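Local coordinates for protein ATP-dependent kinase YFH7 (Saccharomyces cerevisiae, PDB 2GA8) that acts as an ATP-dependent kinase with a P-loop fold and could be involved in assembly of the endoplasmic reticulum membrane, at residues Ile48-His53 against Asp151-Ala156; Ala156-Pro160 against Gln253-Ser257; Leu268-Gln274 against Asp336-Ile342; Leu29-Pro33 against Leu331-Ile337. One frame throughout, in Å; residues are numbered along the deposited sequence.

All four contacts gather on or beside the five-stranded parallel sheet of this P-loop kinase. Interactions 1 and 2 follow one another along the chain, share A156 and have centres about 13 Å apart, at the 156-160 edge of the sheet: the first seats helix 47-58 on the entry to that strand, the second packs it against strand 248-256 of the mixed sheet. Interactions 3 and 4, centres about 8 Å apart, alternate their segments along the chain; both contain D336 and I337 of helix 335-339, but I337 touches L268 and Y269 in one and V30 and S32 in the other. About 32 Å from interaction 1 between centres, interaction 3 joins interaction 4 in bordering the probable ATP-binding loop.

Interaction 1: Ile48-His53 against Asp151-Ala156; sequences INEKYH and DSINIA
N49 is the polar hub where helix 47-58 meets the loop leading into edge strand 156-160 of the parallel P-loop sheet. Its chi1 is m, and the side-chain amide pairs with the backbone of I155 and A156: OD1 accepts from A156 N at 2.9 Å and, weakly, from I155 N at 2.8 Å, while ND2 donates to A156 O at 3.1 Å. One turn further along the helix, H53, also m, donates from NE2 to I153 O at 2.8 Å. Residues 48-53 are regular helix; residues 151-155 are irregular, extended at I153 and N154, and A156 begins the strand. The closest CA pairs are N49-N154 (5.4 Å) and H53-D151 (5.5 Å), so the loop runs against the helix direction. The N49 side chain thus serves both N and O of A156, while the I155 backbone also bonds to R261 and I262, at the neighbouring strand. Apolar packing by I48, Y52, I155 and A156 borders this polar core. Y52 (chi1 t) takes I155 CG2 over its ring face, 3.8 Å from the centroid, and its OH bonds to S227 beyond the contact. I48 CG2 lies 3.9 Å from I155 CD1 and 4.0 Å from A156 CB. At the outer end D151 CA sits over the H53 ring, 3.7 Å from the centroid, and a water donates to H53 O at 2.9 Å and weakly to D151 OD1 at 3.4 Å.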
loop_
_atom_site.group_PDB
_atom_site.type_symbol
_atom_site.label_atom_id
_atom_site.label_comp_id
_atom_site.label_asym_id
_atom_site.label_seq_id
_atom_site.Cartn_x
_atom_site.Cartn_y
_atom_site.Cartn_z
ATOM N N ILE A 48 1.604 14.306 10.143
ATOM C CA ILE A 48 2.963 13.931 10.513
ATOM C C ILE A 48 4.004 14.769 9.782
ATOM O O ILE A 48 4.942 15.280 10.400
ATOM C CB ILE A 48 3.212 12.430 10.241
ATOM C CG1 ILE A 48 2.335 11.592 11.185
ATOM C CG2 ILE A 48 4.693 12.098 10.442
ATOM C CD1 ILE A 48 2.321 10.091 10.884
ATOM N N ASN A 49 3.847 14.919 8.473
ATOM C CA ASN A 49 4.810 15.701 7.712
ATOM C C ASN A 49 4.811 17.163 8.136
ATOM O O ASN A 49 5.861 17.799 8.164
ATOM C CB ASN A 49 4.537 15.577 6.213
ATOM C CG ASN A 49 4.884 14.202 5.682
ATOM O OD1 ASN A 49 5.867 13.598 6.115
ATOM N ND2 ASN A 49 4.096 13.707 4.736
ATOM N N GLU A 50 3.639 17.690 8.477
ATOM C CA GLU A 50 3.548 19.083 8.918
ATOM C C GLU A 50 4.303 19.281 10.227
ATOM O O GLU A 50 5.017 20.273 10.398
ATOM C CB GLU A 50 2.085 19.495 9.077
ATOM C CG GLU A 50 1.425 19.853 7.759
ATOM C CD GLU A 50 -0.067 20.090 7.891
ATOM O OE1 GLU A 50 -0.480 20.754 8.867
ATOM O OE2 GLU A 50 -0.824 19.620 7.010
ATOM N N LYS A 51 4.148 18.336 11.151
ATOM C CA LYS A 51 4.841 18.412 12.428
ATOM C C LYS A 51 6.344 18.399 12.185
ATOM O O LYS A 51 7.097 19.133 12.832
ATOM C CB LYS A 51 4.472 17.221 13.314
ATOM C CG LYS A 51 3.072 17.266 13.896
ATOM C CD LYS A 51 2.746 15.945 14.580
ATOM C CE LYS A 51 1.447 16.016 15.362
ATOM N NZ LYS A 51 1.548 16.963 16.511
ATOM N N TYR A 52 6.783 17.562 11.250
ATOM C CA TYR A 52 8.204 17.480 10.955
ATOM C C TYR A 52 8.722 18.778 10.342
ATOM O O TYR A 52 9.811 19.241 10.676
ATOM C CB TYR A 52 8.494 16.318 10.003
ATOM C CG TYR A 52 9.973 16.071 9.813
ATOM C CD1 TYR A 52 10.789 15.759 10.900
ATOM C CD2 TYR A 52 10.563 16.164 8.552
ATOM C CE1 TYR A 52 12.155 15.546 10.741
ATOM C CE2 TYR A 52 11.932 15.955 8.380
ATOM C CZ TYR A 52 12.717 15.647 9.477
ATOM O OH TYR A 52 14.062 15.438 9.315
ATOM N N HIS A 53 7.939 19.365 9.444
ATOM C CA HIS A 53 8.347 20.609 8.799
ATOM C C HIS A 53 8.467 21.722 9.835
ATOM O O HIS A 53 9.384 22.543 9.777
ATOM C CB HIS A 53 7.340 20.981 7.709
ATOM C CG HIS A 53 7.292 20.000 6.577
ATOM N ND1 HIS A 53 6.186 19.845 5.769
ATOM C CD2 HIS A 53 8.217 19.123 6.118
ATOM C CE1 HIS A 53 6.429 18.915 4.863
ATOM N NE2 HIS A 53 7.655 18.460 5.053
ATOM N N ASP A 151 10.143 21.905 4.032
ATOM C CA ASP A 151 8.839 21.697 3.416
ATOM C C ASP A 151 8.947 20.682 2.283
ATOM O O ASP A 151 7.946 20.113 1.846
ATOM C CB ASP A 151 8.295 23.018 2.865
ATOM C CG ASP A 151 8.272 24.121 3.909
ATOM O OD1 ASP A 151 7.650 23.920 4.975
ATOM O OD2 ASP A 151 8.874 25.188 3.660
ATOM N N SER A 152 10.170 20.463 1.813
ATOM C CA SER A 152 10.421 19.524 0.727
ATOM C C SER A 152 10.656 18.099 1.225
ATOM O O SER A 152 10.395 17.134 0.508
ATOM C CB SER A 152 11.631 19.986 -0.088
ATOM O OG SER A 152 11.949 19.048 -1.102
ATOM N N ILE A 153 11.147 17.966 2.452
ATOM C CA ILE A 153 11.410 16.649 3.015
ATOM C C ILE A 153 10.213 16.114 3.789
ATOM O O ILE A 153 9.779 16.712 4.775
ATOM C CB ILE A 153 12.635 16.676 3.956
ATOM C CG1 ILE A 153 13.885 17.078 3.173
ATOM C CG2 ILE A 153 12.832 15.313 4.603
ATOM C CD1 ILE A 153 14.244 16.127 2.048
ATOM N N ASN A 154 9.681 14.986 3.330
ATOM C CA ASN A 154 8.549 14.354 3.991
ATOM C C ASN A 154 8.986 13.022 4.568
ATOM O O ASN A 154 9.705 12.263 3.918
ATOM C CB ASN A 154 7.403 14.145 3.003
ATOM C CG ASN A 154 6.849 15.451 2.488
ATOM O OD1 ASN A 154 6.540 16.346 3.267
ATOM N ND2 ASN A 154 6.722 15.570 1.172
ATOM N N ILE A 155 8.559 12.738 5.792
ATOM C CA ILE A 155 8.941 11.489 6.425
ATOM C C ILE A 155 7.837 10.442 6.388
ATOM O O ILE A 155 8.060 9.288 6.740
ATOM C CB ILE A 155 9.382 11.708 7.888
ATOM C CG1 ILE A 155 8.283 12.418 8.681
ATOM C CG2 ILE A 155 10.681 12.515 7.916
ATOM C CD1 ILE A 155 8.536 12.451 10.185
ATOM N N ALA A 156 6.647 10.843 5.961
ATOM C CA ALA A 156 5.531 9.905 5.888
ATOM C C ALA A 156 4.989 9.850 4.467
ATOM O O ALA A 156 4.891 10.871 3.786
ATOM C CB ALA A 156 4.428 10.323 6.860
HETATM O O HOH W 1 10.007 24.052 7.408
#

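Interaction 2: Ala156-Pro160 against Gln253-Ser257; sequences AQIVP and QYCIS
The Y254 ring (chi1 m) packs face-on against P160, whose CD sits over it, 3.6 Å from the centroid, in a CH-pi contact; P160 CD to Y254 CE2 is 3.5 Å. Next to it, I158 CG1 approaches Y254 CE1 at 4.1 Å. Segment 156-160 is extended throughout, whereas 253-257 turns a corner at Y254 and is extended at C255 and I256, near the end of strand 248-256. CA atoms pair as Q157-I256 (6.6 Å) and V159-Y254 (7.0 Å), so the two run in opposite directions, too far apart for backbone pairing. Strand 156-160 is the edge of the parallel P-loop sheet, bonded to strand 262-267, and strand 248-256 edges the mixed sheet, where Q253 and Y254 form a classic beta bulge facing V239. Side chains bridge the two sheets. Q157 (chi1 t, chi2 p) folds back so that OE1 accepts from I158 N at 2.8 Å, leaving NE2 to donate to C255 O at 3.2 Å. V159 CG2 meets I256 CD1 at 3.6 Å.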
loop_
_atom_site.group_PDB
_atom_site.type_symbol
_atom_site.label_atom_id
_atom_site.label_comp_id
_atom_site.label_asym_id
_atom_site.label_seq_id
_atom_site.Cartn_x
_atom_site.Cartn_y
_atom_site.Cartn_z
ATOM N N ALA A 156 6.647 10.843 5.961
ATOM C CA ALA A 156 5.531 9.905 5.888
ATOM C C ALA A 156 4.989 9.850 4.467
ATOM O O ALA A 156 4.891 10.871 3.786
ATOM C CB ALA A 156 4.428 10.323 6.860
ATOM N N GLN A 157 4.641 8.647 4.025
ATOM C CA GLN A 157 4.098 8.441 2.691
ATOM C C GLN A 157 2.988 7.407 2.795
ATOM O O GLN A 157 2.988 6.590 3.708
ATOM C CB GLN A 157 5.194 7.930 1.750
ATOM C CG GLN A 157 4.741 7.652 0.322
ATOM C CD GLN A 157 4.121 8.863 -0.356
ATOM O OE1 GLN A 157 3.011 9.284 -0.019
ATOM N NE2 GLN A 157 4.842 9.430 -1.319
ATOM N N ILE A 158 2.033 7.462 1.877
ATOM C CA ILE A 158 0.939 6.501 1.878
ATOM C C ILE A 158 1.112 5.519 0.732
ATOM O O ILE A 158 1.685 5.846 -0.308
ATOM C CB ILE A 158 -0.442 7.186 1.705
ATOM C CG1 ILE A 158 -0.443 8.039 0.433
ATOM C CG2 ILE A 158 -0.767 8.041 2.933
ATOM C CD1 ILE A 158 -1.800 8.651 0.111
ATOM N N VAL A 159 0.626 4.301 0.936
ATOM C CA VAL A 159 0.678 3.284 -0.102
ATOM C C VAL A 159 -0.744 2.762 -0.258
ATOM O O VAL A 159 -1.212 1.954 0.541
ATOM C CB VAL A 159 1.599 2.093 0.269
ATOM C CG1 VAL A 159 1.425 0.966 -0.754
ATOM C CG2 VAL A 159 3.049 2.541 0.299
ATOM N N PRO A 160 -1.474 3.272 -1.257
ATOM C CA PRO A 160 -2.843 2.791 -1.452
ATOM C C PRO A 160 -2.759 1.438 -2.150
ATOM O O PRO A 160 -1.887 1.216 -2.992
ATOM C CB PRO A 160 -3.464 3.857 -2.355
ATOM C CG PRO A 160 -2.633 5.092 -2.068
ATOM C CD PRO A 160 -1.243 4.507 -2.022
ATOM N N GLN A 253 3.293 6.471 -8.886
ATOM C CA GLN A 253 2.471 7.543 -8.336
ATOM C C GLN A 253 2.895 7.896 -6.920
ATOM O O GLN A 253 2.635 8.999 -6.436
ATOM C CB GLN A 253 0.995 7.138 -8.347
ATOM C CG GLN A 253 0.434 6.994 -9.743
ATOM C CD GLN A 253 0.382 8.319 -10.482
ATOM O OE1 GLN A 253 0.493 8.365 -11.706
ATOM N NE2 GLN A 253 0.198 9.404 -9.740
ATOM N N TYR A 254 3.554 6.955 -6.254
ATOM C CA TYR A 254 4.006 7.186 -4.895
ATOM C C TYR A 254 5.461 6.772 -4.768
ATOM O O TYR A 254 5.840 5.677 -5.174
ATOM C CB TYR A 254 3.145 6.388 -3.913
ATOM C CG TYR A 254 1.666 6.643 -4.081
ATOM C CD1 TYR A 254 1.058 7.755 -3.500
ATOM C CD2 TYR A 254 0.880 5.793 -4.862
ATOM C CE1 TYR A 254 -0.298 8.014 -3.693
ATOM C CE2 TYR A 254 -0.467 6.044 -5.063
ATOM C CZ TYR A 254 -1.051 7.155 -4.477
ATOM O OH TYR A 254 -2.388 7.404 -4.680
ATOM N N CYS A 255 6.280 7.665 -4.228
ATOM C CA CYS A 255 7.685 7.360 -4.037
ATOM C C CYS A 255 8.006 7.206 -2.563
ATOM O O CYS A 255 7.678 8.073 -1.750
ATOM C CB CYS A 255 8.581 8.461 -4.600
ATOM S SG CYS A 255 10.332 8.157 -4.210
ATOM N N ILE A 256 8.637 6.090 -2.223
ATOM C CA ILE A 256 9.056 5.834 -0.857
ATOM C C ILE A 256 10.572 5.941 -0.934
ATOM O O ILE A 256 11.229 5.086 -1.528
ATOM C CB ILE A 256 8.657 4.418 -0.400
ATOM C CG1 ILE A 256 7.134 4.291 -0.401
ATOM C CG2 ILE A 256 9.213 4.138 0.987
ATOM C CD1 ILE A 256 6.640 2.880 -0.170
ATOM N N SER A 257 11.123 6.999 -0.345
ATOM C CA SER A 257 12.565 7.236 -0.388
ATOM C C SER A 257 13.258 7.000 0.945
ATOM O O SER A 257 12.635 6.588 1.924
ATOM C CB SER A 257 12.843 8.679 -0.812
ATOM O OG SER A 257 12.520 9.569 0.249
#

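Interaction 3: Leu268-Gln274 against Asp336-Ile342; sequences LYLLYDQ and DIDNHLI
Residues 269-272 form a type I beta turn, Y272 N bonding to Y269 O at 3.2 Å, while 336-339 close helix 335-339 and H340 is the first residue to leave helical angles. Beyond it the chain extends and makes a single beta bridge, Y272 with L341 (CA-CA 5.3 Å): I342 N donates to L271 O at 3.0 Å and D273 N to H340 O at 2.8 Å. The bridge ties the loop that follows strand 262-267 of the P-loop sheet to the linker running on toward its edge strand 347-351. Y272 (chi1 t) swings its OH to D336 OD2, donating at 2.5 Å, and takes H340 CB over its ring face, 3.8 Å from the centroid. H340 ND1 donates to D273 OD1 at 2.8 Å, an acceptor shared with Q274 NE2 at 2.9 Å. Apolar contacts flank this network: I337 CD1 reaches L268 CD2 at 4.0 Å, L271 CB packs on L341 CD1 at 3.6 Å, and L271 CD2 meets I342 CD1 at 3.5 Å.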
loop_
_atom_site.group_PDB
_atom_site.type_symbol
_atom_site.label_atom_id
_atom_site.label_comp_id
_atom_site.label_asym_id
_atom_site.label_seq_id
_atom_site.Cartn_x
_atom_site.Cartn_y
_atom_site.Cartn_z
ATOM N N LEU A 268 -8.451 -2.545 1.217
ATOM C CA LEU A 268 -9.521 -3.463 1.576
ATOM C C LEU A 268 -9.068 -4.788 2.175
ATOM O O LEU A 268 -9.669 -5.291 3.127
ATOM C CB LEU A 268 -10.341 -3.800 0.331
ATOM C CG LEU A 268 -11.064 -2.702 -0.448
ATOM C CD1 LEU A 268 -11.437 -3.238 -1.828
ATOM C CD2 LEU A 268 -12.303 -2.257 0.319
ATOM N N TYR A 269 -7.995 -5.336 1.619
ATOM C CA TYR A 269 -7.548 -6.666 2.006
ATOM C C TYR A 269 -6.243 -6.866 2.756
ATOM O O TYR A 269 -5.701 -7.979 2.772
ATOM C CB TYR A 269 -7.568 -7.524 0.735
ATOM C CG TYR A 269 -8.899 -7.415 0.007
ATOM C CD1 TYR A 269 -10.092 -7.713 0.666
ATOM C CD2 TYR A 269 -8.968 -6.972 -1.313
ATOM C CE1 TYR A 269 -11.323 -7.570 0.034
ATOM C CE2 TYR A 269 -10.209 -6.827 -1.961
ATOM C CZ TYR A 269 -11.377 -7.129 -1.272
ATOM O OH TYR A 269 -12.605 -6.982 -1.878
ATOM N N LEU A 270 -5.751 -5.823 3.415
ATOM C CA LEU A 270 -4.493 -5.940 4.139
ATOM C C LEU A 270 -4.559 -6.872 5.341
ATOM O O LEU A 270 -3.520 -7.254 5.874
ATOM C CB LEU A 270 -4.009 -4.561 4.588
ATOM C CG LEU A 270 -3.955 -3.537 3.451
ATOM C CD1 LEU A 270 -3.396 -2.219 3.968
ATOM C CD2 LEU A 270 -3.102 -4.081 2.318
ATOM N N LEU A 271 -5.772 -7.233 5.760
ATOM C CA LEU A 271 -5.971 -8.130 6.901
ATOM C C LEU A 271 -6.903 -9.277 6.507
ATOM O O LEU A 271 -7.628 -9.822 7.343
ATOM C CB LEU A 271 -6.579 -7.358 8.080
ATOM C CG LEU A 271 -5.691 -6.285 8.723
ATOM C CD1 LEU A 271 -6.505 -5.492 9.732
ATOM C CD2 LEU A 271 -4.480 -6.947 9.389
ATOM N N TYR A 272 -6.853 -9.646 5.231
ATOM C CA TYR A 272 -7.695 -10.701 4.662
ATOM C C TYR A 272 -6.992 -12.054 4.822
ATOM O O TYR A 272 -5.843 -12.204 4.415
ATOM C CB TYR A 272 -7.936 -10.376 3.188
ATOM C CG TYR A 272 -9.149 -11.024 2.585
ATOM C CD1 TYR A 272 -10.432 -10.544 2.861
ATOM C CD2 TYR A 272 -9.020 -12.106 1.718
ATOM C CE1 TYR A 272 -11.556 -11.126 2.276
ATOM C CE2 TYR A 272 -10.135 -12.693 1.133
ATOM C CZ TYR A 272 -11.399 -12.196 1.415
ATOM O OH TYR A 272 -12.500 -12.765 0.824
ATOM N N ASP A 273 -7.689 -13.033 5.401
ATOM C CA ASP A 273 -7.101 -14.349 5.682
ATOM C C ASP A 273 -6.928 -15.358 4.549
ATOM O O ASP A 273 -6.846 -16.566 4.801
ATOM C CB ASP A 273 -7.870 -15.033 6.827
ATOM C CG ASP A 273 -9.300 -15.413 6.445
ATOM O OD1 ASP A 273 -9.620 -15.463 5.240
ATOM O OD2 ASP A 273 -10.110 -15.683 7.359
ATOM N N GLN A 274 -6.841 -14.886 3.313
ATOM C CA GLN A 274 -6.682 -15.797 2.192
ATOM C C GLN A 274 -5.466 -15.494 1.336
ATOM O O GLN A 274 -4.978 -14.360 1.301
ATOM C CB GLN A 274 -7.932 -15.774 1.313
ATOM C CG GLN A 274 -9.188 -16.234 2.023
ATOM C CD GLN A 274 -9.097 -17.671 2.482
ATOM O OE1 GLN A 274 -8.791 -18.566 1.693
ATOM N NE2 GLN A 274 -9.369 -17.904 3.765
ATOM N N ASP A 336 -17.631 -9.414 3.753
ATOM C CA ASP A 336 -16.558 -10.317 3.357
ATOM C C ASP A 336 -15.278 -10.012 4.134
ATOM O O ASP A 336 -14.620 -10.920 4.645
ATOM C CB ASP A 336 -16.304 -10.214 1.856
ATOM C CG ASP A 336 -15.411 -11.320 1.345
ATOM O OD1 ASP A 336 -15.793 -12.501 1.479
ATOM O OD2 ASP A 336 -14.328 -11.012 0.813
ATOM N N ILE A 337 -14.931 -8.731 4.230
ATOM C CA ILE A 337 -13.736 -8.332 4.964
ATOM C C ILE A 337 -13.822 -8.758 6.434
ATOM O O ILE A 337 -12.850 -9.253 6.998
ATOM C CB ILE A 337 -13.515 -6.800 4.869
ATOM C CG1 ILE A 337 -13.005 -6.444 3.468
ATOM C CG2 ILE A 337 -12.517 -6.334 5.926
ATOM C CD1 ILE A 337 -13.057 -4.950 3.157
ATOM N N ASP A 338 -14.987 -8.577 7.051
ATOM C CA ASP A 338 -15.155 -8.958 8.453
ATOM C C ASP A 338 -15.091 -10.468 8.650
ATOM O O ASP A 338 -14.470 -10.954 9.599
ATOM C CB ASP A 338 -16.487 -8.437 9.009
ATOM C CG ASP A 338 -16.510 -6.925 9.154
ATOM O OD1 ASP A 338 -15.425 -6.312 9.263
ATOM O OD2 ASP A 338 -17.619 -6.350 9.175
ATOM N N ASN A 339 -15.732 -11.212 7.754
ATOM C CA ASN A 339 -15.742 -12.666 7.860
ATOM C C ASN A 339 -14.348 -13.247 7.675
ATOM O O ASN A 339 -14.035 -14.314 8.202
ATOM C CB ASN A 339 -16.683 -13.282 6.821
ATOM C CG ASN A 339 -18.138 -12.909 7.050
ATOM O OD1 ASN A 339 -18.543 -12.606 8.171
ATOM N ND2 ASN A 339 -18.936 -12.950 5.987
ATOM N N HIS A 340 -13.508 -12.532 6.934
ATOM C CA HIS A 340 -12.154 -12.995 6.663
ATOM C C HIS A 340 -11.051 -12.234 7.389
ATOM O O HIS A 340 -9.878 -12.331 7.027
ATOM C CB HIS A 340 -11.919 -12.960 5.154
ATOM C CG HIS A 340 -12.671 -14.019 4.414
ATOM N ND1 HIS A 340 -12.214 -15.314 4.307
ATOM C CD2 HIS A 340 -13.871 -13.990 3.787
ATOM C CE1 HIS A 340 -13.099 -16.038 3.646
ATOM N NE2 HIS A 340 -14.114 -15.257 3.320
ATOM N N LEU A 341 -11.420 -11.489 8.427
ATOM C CA LEU A 341 -10.433 -10.726 9.183
ATOM C C LEU A 341 -9.491 -11.690 9.908
ATOM O O LEU A 341 -9.944 -12.564 10.649
ATOM C CB LEU A 341 -11.136 -9.815 10.196
ATOM C CG LEU A 341 -10.245 -8.760 10.855
ATOM C CD1 LEU A 341 -9.773 -7.773 9.792
ATOM C CD2 LEU A 341 -11.011 -8.030 11.953
ATOM N N ILE A 342 -8.185 -11.546 9.689
ATOM C CA ILE A 342 -7.229 -12.438 10.340
ATOM C C ILE A 342 -7.338 -12.345 11.855
ATOM O O ILE A 342 -7.539 -11.264 12.412
ATOM C CB ILE A 342 -5.772 -12.137 9.925
ATOM C CG1 ILE A 342 -5.431 -10.678 10.213
ATOM C CG2 ILE A 342 -5.579 -12.463 8.459
ATOM C CD1 ILE A 342 -3.979 -10.346 9.966
HETATM O O HOH W 2 -10.201 -8.968 6.076
HETATM O O HOH W 3 -9.533 -15.448 9.989
#

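Interaction 4: Leu29-Pro33 against Leu331-Ile337; sequences LVGSP and LLNGRDI
I337 (chi1 m, chi2 t) lies beside V30 and S32, where strand 25-30 passes into the P-loop, its CD1 3.7 Å from S32 CA and its CG2 4.1 Å from V30 CG1 (V30 chi1 t). S32 takes chi1 p; its CB rests 3.5 Å from G334 CA, and a CB on G334 would clash with S32 OG. G334, at phi/psi 87/-2, is the N-cap residue of helix 335-339, preceded by N333 (chi1 p), whose OD1 accepts from R335 N at 2.8 Å in an Asx turn. P33 presents CD to L331 O at 3.4 Å and CG to L332 CD2 at 4.3 Å. CA atoms are closest at S32-G334 (4.9 Å) and P33-L332 (5.7 Å). One water joins the segments, accepting from S32 OG at 2.7 Å and donating to P33 O at 2.6 Å and L332 O at 2.7 Å. Outside the contact, K37 NZ bonds to G31 O. Residues 31-33 open the loop of the Walker A P-loop, between strand 25-30 and helix 37-43, a loop that probably binds ATP, as in other P-loop kinases.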
loop_
_atom_site.group_PDB
_atom_site.type_symbol
_atom_site.label_atom_id
_atom_site.label_comp_id
_atom_site.label_asym_id
_atom_site.label_seq_id
_atom_site.Cartn_x
_atom_site.Cartn_y
_atom_site.Cartn_z
ATOM N N LEU A 29 -4.053 0.244 7.549
ATOM C CA LEU A 29 -5.370 0.820 7.773
ATOM C C LEU A 29 -6.324 0.090 6.832
ATOM O O LEU A 29 -6.213 0.205 5.610
ATOM C CB LEU A 29 -5.373 2.320 7.456
ATOM C CG LEU A 29 -6.744 2.997 7.568
ATOM C CD1 LEU A 29 -7.302 2.806 8.977
ATOM C CD2 LEU A 29 -6.610 4.485 7.235
ATOM N N VAL A 30 -7.243 -0.674 7.410
ATOM C CA VAL A 30 -8.218 -1.432 6.635
ATOM C C VAL A 30 -9.637 -0.929 6.862
ATOM O O VAL A 30 -10.016 -0.568 7.975
ATOM C CB VAL A 30 -8.183 -2.942 7.005
ATOM C CG1 VAL A 30 -9.418 -3.655 6.448
ATOM C CG2 VAL A 30 -6.921 -3.586 6.451
ATOM N N GLY A 31 -10.414 -0.923 5.789
ATOM C CA GLY A 31 -11.798 -0.501 5.876
ATOM C C GLY A 31 -12.494 -0.913 4.597
ATOM O O GLY A 31 -11.851 -1.019 3.553
ATOM N N SER A 32 -13.799 -1.159 4.666
ATOM C CA SER A 32 -14.543 -1.546 3.473
ATOM C C SER A 32 -14.786 -0.302 2.612
ATOM O O SER A 32 -14.455 0.812 3.016
ATOM C CB SER A 32 -15.870 -2.211 3.871
ATOM O OG SER A 32 -16.598 -1.415 4.788
ATOM N N PRO A 33 -15.343 -0.478 1.403
ATOM C CA PRO A 33 -15.598 0.673 0.532
ATOM C C PRO A 33 -16.397 1.775 1.230
ATOM O O PRO A 33 -17.391 1.499 1.901
ATOM C CB PRO A 33 -16.363 0.054 -0.635
ATOM C CG PRO A 33 -15.764 -1.318 -0.725
ATOM C CD PRO A 33 -15.704 -1.739 0.726
ATOM N N LEU A 331 -18.868 -7.518 -0.890
ATOM C CA LEU A 331 -17.565 -6.898 -1.137
ATOM C C LEU A 331 -17.713 -5.397 -0.891
ATOM O O LEU A 331 -16.734 -4.691 -0.639
ATOM C CB LEU A 331 -17.116 -7.130 -2.581
ATOM C CG LEU A 331 -16.783 -8.551 -3.028
ATOM C CD1 LEU A 331 -16.540 -8.556 -4.533
ATOM C CD2 LEU A 331 -15.560 -9.062 -2.276
ATOM N N LEU A 332 -18.955 -4.922 -0.968
ATOM C CA LEU A 332 -19.262 -3.512 -0.766
ATOM C C LEU A 332 -19.673 -3.161 0.658
ATOM O O LEU A 332 -19.245 -2.136 1.189
ATOM C CB LEU A 332 -20.381 -3.067 -1.720
ATOM C CG LEU A 332 -20.090 -2.997 -3.220
ATOM C CD1 LEU A 332 -21.358 -2.582 -3.959
ATOM C CD2 LEU A 332 -18.966 -1.999 -3.491
ATOM N N ASN A 333 -20.496 -4.004 1.277
ATOM C CA ASN A 333 -20.974 -3.731 2.632
ATOM C C ASN A 333 -19.984 -4.105 3.731
ATOM O O ASN A 333 -20.238 -3.855 4.910
ATOM C CB ASN A 333 -22.323 -4.422 2.883
ATOM C CG ASN A 333 -22.268 -5.924 2.662
ATOM O OD1 ASN A 333 -21.337 -6.595 3.096
ATOM N ND2 ASN A 333 -23.284 -6.459 1.996
ATOM N N GLY A 334 -18.864 -4.706 3.343
ATOM C CA GLY A 334 -17.847 -5.069 4.313
ATOM C C GLY A 334 -17.986 -6.417 4.997
ATOM O O GLY A 334 -17.128 -6.782 5.795
ATOM N N ARG A 335 -19.051 -7.158 4.702
ATOM C CA ARG A 335 -19.235 -8.466 5.323
ATOM C C ARG A 335 -18.105 -9.438 4.991
ATOM O O ARG A 335 -17.679 -10.211 5.844
ATOM C CB ARG A 335 -20.566 -9.093 4.895
ATOM C CG ARG A 335 -21.792 -8.504 5.569
ATOM C CD ARG A 335 -23.021 -9.359 5.270
ATOM N NE ARG A 335 -24.231 -8.848 5.906
ATOM C CZ ARG A 335 -25.400 -9.482 5.903
ATOM N NH1 ARG A 335 -25.519 -10.656 5.296
ATOM N NH2 ARG A 335 -26.454 -8.943 6.503
ATOM N N ASP A 336 -17.631 -9.414 3.753
ATOM C CA ASP A 336 -16.558 -10.317 3.357
ATOM C C ASP A 336 -15.278 -10.012 4.134
ATOM O O ASP A 336 -14.620 -10.920 4.645
ATOM C CB ASP A 336 -16.304 -10.214 1.856
ATOM C CG ASP A 336 -15.411 -11.320 1.345
ATOM O OD1 ASP A 336 -15.793 -12.501 1.479
ATOM O OD2 ASP A 336 -14.328 -11.012 0.813
ATOM N N ILE A 337 -14.931 -8.731 4.230
ATOM C CA ILE A 337 -13.736 -8.332 4.964
ATOM C C ILE A 337 -13.822 -8.758 6.434
ATOM O O ILE A 337 -12.850 -9.253 6.998
ATOM C CB ILE A 337 -13.515 -6.800 4.869
ATOM C CG1 ILE A 337 -13.005 -6.444 3.468
ATOM C CG2 ILE A 337 -12.517 -6.334 5.926
ATOM C CD1 ILE A 337 -13.057 -4.950 3.157
HETATM O O HOH W 4 -18.504 -0.505 3.163
#